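Local coordinates for protein cytochrome c6 (Synechococcus sp., PDB 4EIE) that probably carries electrons in photosynthetic electron transport, using a covalently attached heme c, at residues A[68-71]-A[72-76]. Sequence-based numbering, arbitrary orientation. Where two conformers were deposited one is given.
Sequences EEIQ and AVSQY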
loop_
_atom_site.group_PDB
_atom_site.type_symbol
_atom_site.label_atom_id
_atom_site.label_comp_id
_atom_site.label_asym_id
_atom_site.label_seq_id
_atom_site.Cartn_x
_atom_site.Cartn_y
_atom_site.Cartn_z
ATOM N N GLU A 68 -12.616 -1.345 6.644
ATOM C CA GLU A 68 -12.565 -2.667 6.069
ATOM C C GLU A 68 -11.827 -2.652 4.758
ATOM O O GLU A 68 -11.035 -3.546 4.484
ATOM C CB GLU A 68 -13.954 -3.278 5.906
ATOM C CG GLU A 68 -14.023 -4.668 5.325
ATOM C CD GLU A 68 -13.833 -4.785 3.822
ATOM O OE1 GLU A 68 -14.156 -3.863 3.029
ATOM O OE2 GLU A 68 -13.394 -5.894 3.407
ATOM N N GLU A 69 -12.053 -1.641 3.934
ATOM C CA GLU A 69 -11.349 -1.522 2.658
ATOM C C GLU A 69 -9.845 -1.329 2.908
ATOM O O GLU A 69 -9.021 -1.882 2.196
ATOM C CB GLU A 69 -11.869 -0.353 1.849
ATOM C CG GLU A 69 -13.224 -0.637 1.194
ATOM C CD GLU A 69 -13.822 0.604 0.540
ATOM O OE1 GLU A 69 -13.890 1.672 1.174
ATOM O OE2 GLU A 69 -14.256 0.500 -0.635
ATOM N N ILE A 70 -9.496 -0.505 3.877
ATOM C CA ILE A 70 -8.096 -0.277 4.217
ATOM C C ILE A 70 -7.425 -1.574 4.678
ATOM O O ILE A 70 -6.326 -1.891 4.260
ATOM C CB ILE A 70 -7.944 0.880 5.192
ATOM C CG1 ILE A 70 -8.370 2.189 4.548
ATOM C CG2 ILE A 70 -6.518 0.924 5.732
ATOM C CD1 ILE A 70 -8.452 3.385 5.471
ATOM N N GLN A 71 -8.127 -2.351 5.488
ATOM C CA GLN A 71 -7.574 -3.642 5.883
ATOM C C GLN A 71 -7.373 -4.535 4.682
ATOM O O GLN A 71 -6.336 -5.200 4.593
ATOM C CB GLN A 71 -8.457 -4.347 6.922
ATOM C CG GLN A 71 -8.512 -3.685 8.249
ATOM C CD GLN A 71 -7.211 -3.697 8.986
ATOM O OE1 GLN A 71 -6.671 -2.631 9.325
ATOM N NE2 GLN A 71 -6.661 -4.860 9.186
ATOM N N ALA A 72 -8.361 -4.593 3.787
ATOM C CA ALA A 72 -8.246 -5.487 2.682
ATOM C C ALA A 72 -7.088 -5.112 1.741
ATOM O O ALA A 72 -6.328 -5.968 1.309
ATOM C CB ALA A 72 -9.552 -5.545 1.898
ATOM N N VAL A 73 -6.973 -3.832 1.413
ATOM C CA VAL A 73 -5.899 -3.427 0.507
ATOM C C VAL A 73 -4.528 -3.603 1.206
ATOM O O VAL A 73 -3.538 -3.902 0.553
ATOM C CB VAL A 73 -6.114 -2.029 -0.052
ATOM C CG1 VAL A 73 -5.847 -0.898 0.962
ATOM C CG2 VAL A 73 -5.259 -1.831 -1.296
ATOM N N SER A 74 -4.487 -3.411 2.516
ATOM C CA SER A 74 -3.259 -3.558 3.243
ATOM C C SER A 74 -2.777 -4.997 3.235
ATOM O O SER A 74 -1.591 -5.257 3.080
ATOM C CB SER A 74 -3.392 -3.017 4.666
ATOM O OG SER A 74 -3.611 -1.607 4.652
ATOM N N GLN A 75 -3.699 -5.933 3.420
ATOM C CA GLN A 75 -3.367 -7.346 3.306
ATOM C C GLN A 75 -2.881 -7.661 1.903
ATOM O O GLN A 75 -1.880 -8.382 1.723
ATOM C CB GLN A 75 -4.569 -8.198 3.657
ATOM C CG GLN A 75 -4.373 -9.695 3.412
ATOM C CD GLN A 75 -3.250 -10.282 4.244
ATOM O OE1 GLN A 75 -3.204 -10.105 5.458
ATOM N NE2 GLN A 75 -2.382 -11.061 3.590
ATOM N N TYR A 76 -3.543 -7.146 0.872
ATOM C CA TYR A 76 -3.092 -7.395 -0.508
ATOM C C TYR A 76 -1.666 -6.910 -0.702
ATOM O O TYR A 76 -0.812 -7.616 -1.232
ATOM C CB TYR A 76 -4.055 -6.709 -1.472
ATOM C CG TYR A 76 -3.597 -6.778 -2.895
ATOM C CD1 TYR A 76 -3.703 -7.990 -3.614
ATOM C CD2 TYR A 76 -3.118 -5.673 -3.557
ATOM C CE1 TYR A 76 -3.300 -8.075 -4.941
ATOM C CE2 TYR A 76 -2.666 -5.771 -4.904
ATOM C CZ TYR A 76 -2.814 -6.967 -5.549
ATOM O OH TYR A 76 -2.419 -7.069 -6.862
#
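The peptide carbonyl of Ile70 is gripped on both faces by Ser74: OG sits above its plane, 36° out of it, and 2.8 Å from Ile70 O. Ser74 N comes from the opposite face, 3.0 Å from the same Ile70 O. The hydroxyl is the donor, brought back over the preceding turn because OG lies beside its own backbone N, anti to the carbonyl carbon (chi1 -65°). Replacing Ser74 by alanine removes the hydroxyl, which would probably cost Ile70 O the second of these two bonds and leave this buried spot without that polar link. Carboxylate oxygen OE2 of Glu68 comes 4.1 Å from Ala72 CB, a loose touch; OE1 hydrogen-bonds Gln5. All this lies within helix 67-82, the C-terminal helix of the class I cytochrome c fold, which packs here against helix 5-13 and helix 44-53. The usual i to i+4 ladder runs beneath the side chains, with Val73 N giving a nearly straight bond (170°) to Glu69 O. Val73 CG1, in the crowded position between its backbone N and carbonyl carbon, rests 3.5 Å from Ile70 O; the same side chain touches Cys14, a covalent heme anchor, and lies about 4 Å from the heme at nearest atoms. Ser74 also packs on Ile47 and Ala48, and on the other flank Ala72 meets Gln5.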